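Local coordinates for protein polyhedrin (Antheraea mylitta cypovirus 4, PDB 5A9C) that probably builds the crystalline matrix of viral polyhedra, the micrometre-scale occlusion bodies that embed and shelter cypovirus particles between insect hosts, at residues A36-V42 / A53-P59; G76-M80 / L140-T145; M80-F86 / R134-L140. All blocks are in the same frame, centred on the assembly; numbering follows the deposited sequence.

This chain is part of the longer polyhedrin, from a base-domain-deleted mutant. Strands 38-45 and 81-87 are neighbours in one antiparallel sheet and bring interactions 1 and 3 together: their centres lie about 14 Å apart, and Val41 O sits 2.7 Å from Ser85 N in a probable hydrogen bond. Interaction 1 is a hairpin closed early in the chain; interactions 2 and 3 come later, interaction 3 within the stretch of chain that interaction 2 brackets, adding strand 133-139 beside strand 81-87. Interaction 2 continues that pairing past the sheet end, sharing Met80 and Leu140. Together they run from the largely buried middle of the sheet to a partly exposed loop end.

Interaction 1: A36-V42 / A53-P59; sequences AMMRVVV and AFDYVFP
A buried salt bridge runs along one face of this strand pair: Arg39, extended with chi1 to chi3 all t, reaches diagonally to Asp55, placing NH2 2.7 Å from OD2 and NE 3.0 Å from OD1. Tyr191 of helix 185-195 also hydrogen-bonds Asp55 OD2, and Trp110 of a second subunit packs on Arg39. The two strands run antiparallel, axes 4.6 Å apart at 168°. Met38-Phe58, Val40-Tyr56 and Val42-Phe54 are the hydrogen-bonded pairs, with Met38 N to Phe58 O at 2.7 Å, Tyr56 N to Val40 O at 2.8 Å and Val42 N to Phe54 O at 2.9 Å; Arg39-Val57 and Val41-Asp55 alternate as non-hydrogen-bonded pairs. On the face of Met38, Val40 and Val42, Phe58 takes chi1 p, which brings its ring toward Met38 and Val40. Met38 CB lies over the ring face, 3.9 Å from its centroid, with SD oblique at 4.8 Å in a Met-aromatic contact, while Val40 CG2 meets the ring edge, 3.6 Å from Phe58 CE1. Just before the first pair, beside Pro59, the m, m, m rotamer of Met37 sets CE 3.7 Å from Val57 CB. These are the paired arms of an antiparallel beta hairpin within the polyhedrin sheet.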
loop_
_atom_site.group_PDB
_atom_site.type_symbol
_atom_site.label_atom_id
_atom_site.label_comp_id
_atom_site.label_asym_id
_atom_site.label_seq_id
_atom_site.Cartn_x
_atom_site.Cartn_y
_atom_site.Cartn_z
ATOM N N ALA A 36 18.926 -8.648 1.928
ATOM C CA ALA A 36 19.348 -8.052 0.670
ATOM C C ALA A 36 18.156 -7.461 -0.067
ATOM O O ALA A 36 17.008 -7.842 0.172
ATOM C CB ALA A 36 20.055 -9.085 -0.203
ATOM N N MET A 37 18.436 -6.521 -0.961
ATOM C CA MET A 37 17.397 -5.942 -1.792
ATOM C C MET A 37 17.176 -6.777 -3.046
ATOM O O MET A 37 18.109 -7.373 -3.586
ATOM C CB MET A 37 17.751 -4.502 -2.171
ATOM C CG MET A 37 17.830 -3.556 -0.985
ATOM S SD MET A 37 16.255 -3.377 -0.124
ATOM C CE MET A 37 15.310 -2.492 -1.358
ATOM N N MET A 38 15.925 -6.829 -3.488
ATOM C CA MET A 38 15.588 -7.391 -4.786
ATOM C C MET A 38 15.124 -6.252 -5.681
ATOM O O MET A 38 14.809 -5.163 -5.198
ATOM C CB MET A 38 14.494 -8.454 -4.653
ATOM C CG MET A 38 14.976 -9.768 -4.055
ATOM S SD MET A 38 13.615 -10.855 -3.587
ATOM C CE MET A 38 12.963 -9.958 -2.181
ATOM N N ARG A 39 15.092 -6.489 -6.986
ATOM C CA ARG A 39 14.690 -5.440 -7.906
ATOM C C ARG A 39 13.851 -5.997 -9.037
ATOM O O ARG A 39 14.301 -6.855 -9.799
ATOM C CB ARG A 39 15.913 -4.708 -8.463
ATOM C CG ARG A 39 15.575 -3.401 -9.165
ATOM C CD ARG A 39 16.828 -2.586 -9.414
ATOM N NE ARG A 39 16.524 -1.230 -9.858
ATOM C CZ ARG A 39 17.415 -0.245 -9.892
ATOM N NH1 ARG A 39 18.665 -0.466 -9.502
ATOM N NH2 ARG A 39 17.059 0.962 -10.309
ATOM N N VAL A 40 12.621 -5.509 -9.133
ATOM C CA VAL A 40 11.728 -5.900 -10.212
ATOM C C VAL A 40 11.352 -4.658 -10.996
ATOM O O VAL A 40 10.986 -3.635 -10.416
ATOM C CB VAL A 40 10.459 -6.587 -9.677
ATOM C CG1 VAL A 40 9.456 -6.808 -10.802
ATOM C CG2 VAL A 40 10.815 -7.909 -9.025
ATOM N N VAL A 41 11.469 -4.741 -12.315
ATOM C CA VAL A 41 11.127 -3.617 -13.165
ATOM C C VAL A 41 10.154 -4.039 -14.252
ATOM O O VAL A 41 10.352 -5.056 -14.921
ATOM C CB VAL A 41 12.375 -3.000 -13.819
ATOM C CG1 VAL A 41 11.992 -1.756 -14.611
ATOM C CG2 VAL A 41 13.423 -2.667 -12.757
ATOM N N VAL A 42 9.098 -3.252 -14.415
ATOM C CA VAL A 42 8.144 -3.458 -15.490
ATOM C C VAL A 42 8.357 -2.369 -16.537
ATOM O O VAL A 42 8.089 -1.192 -16.285
ATOM C CB VAL A 42 6.694 -3.408 -14.975
ATOM C CG1 VAL A 42 5.713 -3.662 -16.116
ATOM C CG2 VAL A 42 6.491 -4.419 -13.854
ATOM N N ALA A 53 9.017 2.939 -17.284
ATOM C CA ALA A 53 9.461 1.887 -16.382
ATOM C C ALA A 53 8.884 2.059 -14.983
ATOM O O ALA A 53 8.895 3.155 -14.424
ATOM C CB ALA A 53 10.985 1.846 -16.328
ATOM N N PHE A 54 8.360 0.967 -14.438
ATOM C CA PHE A 54 7.962 0.914 -13.039
ATOM C C PHE A 54 8.994 0.083 -12.288
ATOM O O PHE A 54 9.014 -1.145 -12.386
ATOM C CB PHE A 54 6.560 0.322 -12.898
ATOM C CG PHE A 54 5.512 1.082 -13.660
ATOM C CD1 PHE A 54 5.289 0.822 -15.003
ATOM C CD2 PHE A 54 4.774 2.080 -13.046
ATOM C CE1 PHE A 54 4.338 1.529 -15.712
ATOM C CE2 PHE A 54 3.822 2.790 -13.751
ATOM C CZ PHE A 54 3.604 2.515 -15.085
ATOM N N ASP A 55 9.853 0.774 -11.546
ATOM C CA ASP A 55 11.045 0.183 -10.949
ATOM C C ASP A 55 10.877 0.009 -9.442
ATOM O O ASP A 55 10.787 0.991 -8.704
ATOM C CB ASP A 55 12.237 1.094 -11.237
ATOM C CG ASP A 55 13.565 0.462 -10.883
ATOM O OD1 ASP A 55 13.584 -0.547 -10.152
ATOM O OD2 ASP A 55 14.596 0.997 -11.339
ATOM N N TYR A 56 10.838 -1.243 -8.991
ATOM C CA TYR A 56 10.609 -1.545 -7.582
ATOM C C TYR A 56 11.837 -2.176 -6.937
ATOM O O TYR A 56 12.373 -3.161 -7.439
ATOM C CB TYR A 56 9.423 -2.502 -7.414
ATOM C CG TYR A 56 8.140 -2.041 -8.072
ATOM C CD1 TYR A 56 7.861 -2.367 -9.391
ATOM C CD2 TYR A 56 7.209 -1.285 -7.371
ATOM C CE1 TYR A 56 6.693 -1.956 -9.999
ATOM C CE2 TYR A 56 6.035 -0.863 -7.968
ATOM C CZ TYR A 56 5.783 -1.202 -9.285
ATOM O OH TYR A 56 4.620 -0.788 -9.888
ATOM N N VAL A 57 12.282 -1.604 -5.824
ATOM C CA VAL A 57 13.273 -2.265 -4.983
ATOM C C VAL A 57 12.642 -2.598 -3.635
ATOM O O VAL A 57 11.892 -1.795 -3.077
ATOM C CB VAL A 57 14.561 -1.434 -4.814
ATOM C CG1 VAL A 57 15.210 -1.197 -6.169
ATOM C CG2 VAL A 57 14.273 -0.109 -4.125
ATOM N N PHE A 58 12.946 -3.788 -3.128
ATOM C CA PHE A 58 12.261 -4.341 -1.962
ATOM C C PHE A 58 13.062 -5.514 -1.409
ATOM O O PHE A 58 13.686 -6.250 -2.170
ATOM C CB PHE A 58 10.873 -4.834 -2.369
ATOM C CG PHE A 58 10.903 -5.916 -3.415
ATOM C CD1 PHE A 58 11.120 -5.603 -4.748
ATOM C CD2 PHE A 58 10.735 -7.244 -3.064
ATOM C CE1 PHE A 58 11.159 -6.594 -5.712
ATOM C CE2 PHE A 58 10.770 -8.240 -4.022
ATOM C CZ PHE A 58 10.981 -7.912 -5.351
ATOM N N PRO A 59 13.039 -5.697 -0.082
ATOM C CA PRO A 59 13.859 -6.726 0.570
ATOM C C PRO A 59 13.223 -8.113 0.721
ATOM O O PRO A 59 13.966 -9.089 0.821
ATOM C CB PRO A 59 14.113 -6.129 1.954
ATOM C CG PRO A 59 12.890 -5.325 2.225
ATOM C CD PRO A 59 12.465 -4.749 0.889
#

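Interaction 2: G76-M80 / L140-T145; sequences GRYPM and LDEHNT. Residue 76 of segment 76-80 comes from a tag, linker or insertion.
Two direct hydrogen bonds join these irregular segments. Tyr78, with chi1 t and chi2 near 90°, directs its side chain across the gap, and its OH donates to Asn144 O at a very short 2.3 Å. Further along, Leu140 N donates to Met80 O at 2.9 Å and 174°. Beside the Leu140-Met80 bond, one water bridges the backbones, donating to Pro79 O at 2.7 Å and to Leu140 O at 2.8 Å. In register, Tyr78 CA faces Glu142 CA at 6.2 Å and Met80 CA faces Leu140 CA at 5.5 Å.

Within 140-145, a type II beta turn runs from Asp141 to Asn144, closed by Asn144 N to Asp141 O at 3.1 Å; His143 takes the positive phi of 76° expected at its third position. Asn144 OD1 accepts from Asp141 N, also at 3.1 Å, while its ND2 hydrogen-bonds Thr100 O.

Packing centres on the Tyr78 ring. Glu142 CA lies over one face in a CH-pi contact, 4.1 Å from the centroid, and His143 N lies over the same face, 3.5 Å from Tyr78 CE1. Leu140 CB meets the ring edge, 3.7 Å from Tyr78 CE2.

The 76-80 loop, whose Gly76 comes from an insertion, leads into strand 81-87, and the turn connects strand 133-139 to strand 145-151, with Leu140 and Asn144 resting on Ala99 of strand 96-100.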
loop_
_atom_site.group_PDB
_atom_site.type_symbol
_atom_site.label_atom_id
_atom_site.label_comp_id
_atom_site.label_asym_id
_atom_site.label_seq_id
_atom_site.Cartn_x
_atom_site.Cartn_y
_atom_site.Cartn_z
ATOM N N GLY A 76 -1.475 9.466 -23.968
ATOM C CA GLY A 76 -2.725 8.793 -23.680
ATOM C C GLY A 76 -2.820 7.444 -24.364
ATOM O O GLY A 76 -3.876 6.815 -24.376
ATOM N N ARG A 77 -1.710 6.997 -24.942
ATOM C CA ARG A 77 -1.685 5.714 -25.636
ATOM C C ARG A 77 -1.429 4.556 -24.681
ATOM O O ARG A 77 -0.717 4.698 -23.686
ATOM C CB ARG A 77 -0.627 5.706 -26.741
ATOM C CG ARG A 77 -0.992 6.506 -27.977
ATOM C CD ARG A 77 -0.140 6.068 -29.155
ATOM N NE ARG A 77 -0.257 6.971 -30.294
ATOM C CZ ARG A 77 0.729 7.207 -31.154
ATOM N NH1 ARG A 77 1.901 6.610 -30.996
ATOM N NH2 ARG A 77 0.545 8.044 -32.166
ATOM N N TYR A 78 -2.011 3.406 -25.004
ATOM C CA TYR A 78 -1.801 2.191 -24.234
ATOM C C TYR A 78 -0.583 1.436 -24.766
ATOM O O TYR A 78 -0.297 1.477 -25.962
ATOM C CB TYR A 78 -3.051 1.306 -24.287
ATOM C CG TYR A 78 -3.014 0.151 -23.314
ATOM C CD1 TYR A 78 -3.463 0.304 -22.007
ATOM C CD2 TYR A 78 -2.518 -1.087 -23.697
ATOM C CE1 TYR A 78 -3.422 -0.750 -21.110
ATOM C CE2 TYR A 78 -2.470 -2.142 -22.809
ATOM C CZ TYR A 78 -2.926 -1.969 -21.518
ATOM O OH TYR A 78 -2.880 -3.022 -20.635
ATOM N N PRO A 79 0.146 0.745 -23.875
ATOM C CA PRO A 79 1.358 0.006 -24.260
ATOM C C PRO A 79 1.096 -1.238 -25.115
ATOM O O PRO A 79 0.062 -1.892 -24.978
ATOM C CB PRO A 79 1.961 -0.402 -22.909
ATOM C CG PRO A 79 0.808 -0.406 -21.965
ATOM C CD PRO A 79 -0.082 0.710 -22.420
ATOM N N MET A 80 2.041 -1.545 -25.998
ATOM C CA MET A 80 1.999 -2.758 -26.812
ATOM C C MET A 80 2.235 -3.992 -25.952
ATOM O O MET A 80 1.788 -5.094 -26.278
ATOM C CB MET A 80 3.083 -2.700 -27.891
ATOM C CG MET A 80 2.939 -1.545 -28.868
ATOM S SD MET A 80 4.508 -1.123 -29.651
ATOM C CE MET A 80 5.024 -2.721 -30.273
ATOM N N LEU A 140 0.346 -6.949 -24.507
ATOM C CA LEU A 140 -0.881 -6.441 -23.904
ATOM C C LEU A 140 -1.810 -5.874 -24.971
ATOM O O LEU A 140 -1.356 -5.402 -26.011
ATOM C CB LEU A 140 -0.576 -5.345 -22.873
ATOM C CG LEU A 140 0.042 -5.672 -21.506
ATOM C CD1 LEU A 140 -0.652 -6.847 -20.835
ATOM C CD2 LEU A 140 1.520 -5.929 -21.610
ATOM N N ASP A 141 -3.112 -5.933 -24.717
ATOM C CA ASP A 141 -4.067 -5.212 -25.550
ATOM C C ASP A 141 -4.782 -4.176 -24.692
ATOM O O ASP A 141 -4.597 -4.140 -23.476
ATOM C CB ASP A 141 -5.051 -6.156 -26.251
ATOM C CG ASP A 141 -5.850 -7.003 -25.282
ATOM O OD1 ASP A 141 -6.245 -6.486 -24.216
ATOM O OD2 ASP A 141 -6.088 -8.190 -25.593
ATOM N N GLU A 142 -5.588 -3.332 -25.323
ATOM C CA GLU A 142 -6.160 -2.177 -24.642
ATOM C C GLU A 142 -6.877 -2.543 -23.345
ATOM O O GLU A 142 -7.641 -3.508 -23.289
ATOM C CB GLU A 142 -7.100 -1.407 -25.575
ATOM C CG GLU A 142 -7.554 -0.067 -25.018
ATOM C CD GLU A 142 -8.370 0.735 -26.013
ATOM O OE1 GLU A 142 -8.582 0.249 -27.144
ATOM O OE2 GLU A 142 -8.798 1.856 -25.663
ATOM N N HIS A 143 -6.603 -1.763 -22.303
ATOM C CA HIS A 143 -7.270 -1.896 -21.009
ATOM C C HIS A 143 -6.806 -3.082 -20.162
ATOM O O HIS A 143 -7.226 -3.224 -19.012
ATOM C CB HIS A 143 -8.791 -1.901 -21.174
ATOM C CG HIS A 143 -9.345 -0.602 -21.670
ATOM N ND1 HIS A 143 -8.550 0.498 -21.915
ATOM C CD2 HIS A 143 -10.610 -0.224 -21.966
ATOM C CE1 HIS A 143 -9.303 1.496 -22.341
ATOM N NE2 HIS A 143 -10.557 1.084 -22.382
ATOM N N ASN A 144 -5.949 -3.932 -20.721
ATOM C CA ASN A 144 -5.285 -4.950 -19.915
ATOM C C ASN A 144 -4.654 -4.295 -18.691
ATOM O O ASN A 144 -4.262 -3.130 -18.739
ATOM C CB ASN A 144 -4.191 -5.662 -20.719
ATOM C CG ASN A 144 -4.612 -7.036 -21.207
ATOM O OD1 ASN A 144 -4.267 -7.444 -22.317
ATOM N ND2 ASN A 144 -5.353 -7.760 -20.380
ATOM N N THR A 145 -4.571 -5.034 -17.591
ATOM C CA THR A 145 -3.791 -4.591 -16.442
ATOM C C THR A 145 -2.703 -5.615 -16.159
ATOM O O THR A 145 -2.732 -6.716 -16.702
ATOM C CB THR A 145 -4.662 -4.371 -15.188
ATOM O OG1 THR A 145 -5.545 -5.485 -15.010
ATOM C CG2 THR A 145 -5.480 -3.090 -15.320
HETATM O O HOH W 1 -1.690 -2.701 -26.829
#

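Interaction 3: M80-F86 / R134-L140; sequences MGVIVSF and RAVYVPL
Met80, still in the loop with phi/psi of -70/-27°, starts the pairing through its carbonyl: Leu140 N donates to Met80 O at 2.9 Å. At Gly81 the backbone is fully extended (172/179°), opposite Pro139 in a non-hydrogen-bonded pair with Gly81 CA 4.1 Å from Pro139 CA. A CB here would run into Tyr137 OH and Val138 O, so the missing side chain lets the strands close up. Val82 pairs with Val138, Val138 N reaching Val82 O at 2.9 Å, and Val82 CG2 packs 4.0 Å from Val138 CB. On the opposite face, Ile83 CD1 meets the Tyr137 ring edge, 4.0 Å from Tyr137 CD1. The antiparallel ladder, with axes 4.6 Å apart at 163°, forms part of the polyhedrin's larger sheet, in which strand 81-87 lies between strands 38-45 and 133-139. Val84 N donates to Val136 O at 2.9 Å and Val136 N returns to Val84 O at 3.1 Å; on the face shared with Val82 and Phe86, Val84 CB lies 4.0 Å from Val136 CG1. Ser85 faces Ala135, its OG hydrogen-bonded to Ala198 O and Asn87 ND2. At Phe86, N donates to Arg134 O at 2.8 Å and Arg134 N to Phe86 O at 2.9 Å. The Phe86 ring (chi1 m) packs on Val97, Val148 and Ala150 of the three-stranded sheet, while Arg134 makes a cation-pi contact with Trp92.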
loop_
_atom_site.group_PDB
_atom_site.type_symbol
_atom_site.label_atom_id
_atom_site.label_comp_id
_atom_site.label_asym_id
_atom_site.label_seq_id
_atom_site.Cartn_x
_atom_site.Cartn_y
_atom_site.Cartn_z
ATOM N N MET A 80 2.041 -1.545 -25.998
ATOM C CA MET A 80 1.999 -2.758 -26.812
ATOM C C MET A 80 2.235 -3.992 -25.952
ATOM O O MET A 80 1.788 -5.094 -26.278
ATOM C CB MET A 80 3.083 -2.700 -27.891
ATOM C CG MET A 80 2.939 -1.545 -28.868
ATOM S SD MET A 80 4.508 -1.123 -29.651
ATOM C CE MET A 80 5.024 -2.721 -30.273
ATOM N N GLY A 81 2.953 -3.803 -24.853
ATOM C CA GLY A 81 3.343 -4.908 -24.005
ATOM C C GLY A 81 4.309 -4.435 -22.945
ATOM O O GLY A 81 4.659 -3.253 -22.902
ATOM N N VAL A 82 4.735 -5.355 -22.086
ATOM C CA VAL A 82 5.711 -5.044 -21.050
ATOM C C VAL A 82 6.834 -6.066 -21.006
ATOM O O VAL A 82 6.639 -7.239 -21.322
ATOM C CB VAL A 82 5.069 -4.969 -19.641
ATOM C CG1 VAL A 82 4.155 -3.757 -19.532
ATOM C CG2 VAL A 82 4.316 -6.258 -19.316
ATOM N N ILE A 83 8.017 -5.605 -20.623
ATOM C CA ILE A 83 9.105 -6.503 -20.280
ATOM C C ILE A 83 9.192 -6.488 -18.767
ATOM O O ILE A 83 9.416 -5.436 -18.164
ATOM C CB ILE A 83 10.455 -6.049 -20.874
ATOM C CG1 ILE A 83 10.407 -6.044 -22.405
ATOM C CG2 ILE A 83 11.583 -6.949 -20.382
ATOM C CD1 ILE A 83 9.690 -4.850 -23.002
ATOM N N VAL A 84 8.978 -7.642 -18.147
ATOM C CA VAL A 84 9.062 -7.735 -16.700
ATOM C C VAL A 84 10.411 -8.328 -16.317
ATOM O O VAL A 84 10.733 -9.457 -16.689
ATOM C CB VAL A 84 7.912 -8.571 -16.102
ATOM C CG1 VAL A 84 7.996 -8.562 -14.581
ATOM C CG2 VAL A 84 6.570 -8.020 -16.550
ATOM N N SER A 85 11.197 -7.545 -15.588
ATOM C CA SER A 85 12.551 -7.925 -15.210
ATOM C C SER A 85 12.612 -8.294 -13.731
ATOM O O SER A 85 12.329 -7.463 -12.871
ATOM C CB SER A 85 13.509 -6.769 -15.503
ATOM O OG SER A 85 14.829 -7.065 -15.079
ATOM N N PHE A 86 12.975 -9.543 -13.444
ATOM C CA PHE A 86 13.091 -10.033 -12.068
ATOM C C PHE A 86 14.564 -10.143 -11.683
ATOM O O PHE A 86 15.336 -10.801 -12.376
ATOM C CB PHE A 86 12.471 -11.429 -11.939
ATOM C CG PHE A 86 10.978 -11.472 -12.125
ATOM C CD1 PHE A 86 10.425 -11.608 -13.387
ATOM C CD2 PHE A 86 10.131 -11.429 -11.028
ATOM C CE1 PHE A 86 9.048 -11.667 -13.557
ATOM C CE2 PHE A 86 8.757 -11.491 -11.186
ATOM C CZ PHE A 86 8.213 -11.611 -12.454
ATOM N N ARG A 134 15.844 -12.978 -14.212
ATOM C CA ARG A 134 14.952 -13.528 -15.230
ATOM C C ARG A 134 14.196 -12.381 -15.899
ATOM O O ARG A 134 14.011 -11.320 -15.305
ATOM C CB ARG A 134 13.948 -14.505 -14.611
ATOM C CG ARG A 134 14.560 -15.652 -13.830
ATOM C CD ARG A 134 15.304 -16.610 -14.734
ATOM N NE ARG A 134 15.594 -17.869 -14.059
ATOM C CZ ARG A 134 16.676 -18.093 -13.318
ATOM N NH1 ARG A 134 17.583 -17.137 -13.144
ATOM N NH2 ARG A 134 16.847 -19.279 -12.746
ATOM N N ALA A 135 13.758 -12.586 -17.137
ATOM C CA ALA A 135 12.960 -11.574 -17.819
ATOM C C ALA A 135 11.939 -12.223 -18.743
ATOM O O ALA A 135 12.180 -13.292 -19.301
ATOM C CB ALA A 135 13.853 -10.612 -18.591
ATOM N N VAL A 136 10.791 -11.576 -18.899
ATOM C CA VAL A 136 9.745 -12.116 -19.753
ATOM C C VAL A 136 9.025 -10.984 -20.462
ATOM O O VAL A 136 8.767 -9.934 -19.870
ATOM C CB VAL A 136 8.727 -12.957 -18.941
ATOM C CG1 VAL A 136 8.060 -12.105 -17.876
ATOM C CG2 VAL A 136 7.686 -13.577 -19.863
ATOM N N TYR A 137 8.731 -11.188 -21.741
ATOM C CA TYR A 137 7.926 -10.233 -22.488
ATOM C C TYR A 137 6.470 -10.673 -22.484
ATOM O O TYR A 137 6.166 -11.847 -22.696
ATOM C CB TYR A 137 8.418 -10.092 -23.930
ATOM C CG TYR A 137 7.527 -9.200 -24.762
ATOM C CD1 TYR A 137 7.553 -7.821 -24.602
ATOM C CD2 TYR A 137 6.644 -9.735 -25.693
ATOM C CE1 TYR A 137 6.734 -6.998 -25.350
ATOM C CE2 TYR A 137 5.820 -8.916 -26.447
ATOM C CZ TYR A 137 5.870 -7.550 -26.271
ATOM O OH TYR A 137 5.055 -6.727 -27.017
ATOM N N VAL A 138 5.576 -9.724 -22.241
ATOM C CA VAL A 138 4.151 -10.009 -22.171
ATOM C C VAL A 138 3.390 -9.025 -23.044
ATOM O O VAL A 138 3.304 -7.845 -22.719
ATOM C CB VAL A 138 3.634 -9.892 -20.725
ATOM C CG1 VAL A 138 2.163 -10.292 -20.646
ATOM C CG2 VAL A 138 4.479 -10.746 -19.788
ATOM N N PRO A 139 2.845 -9.504 -24.171
ATOM C CA PRO A 139 2.046 -8.612 -25.016
ATOM C C PRO A 139 0.754 -8.198 -24.312
ATOM O O PRO A 139 0.153 -9.000 -23.596
ATOM C CB PRO A 139 1.752 -9.466 -26.254
ATOM C CG PRO A 139 1.933 -10.875 -25.808
ATOM C CD PRO A 139 3.002 -10.844 -24.760
ATOM N N LEU A 140 0.346 -6.949 -24.507
ATOM C CA LEU A 140 -0.881 -6.441 -23.904
ATOM C C LEU A 140 -1.810 -5.874 -24.971
ATOM O O LEU A 140 -1.356 -5.402 -26.011
ATOM C CB LEU A 140 -0.576 -5.345 -22.873
ATOM C CG LEU A 140 0.042 -5.672 -21.506
ATOM C CD1 LEU A 140 -0.652 -6.847 -20.835
ATOM C CD2 LEU A 140 1.520 -5.929 -21.610
#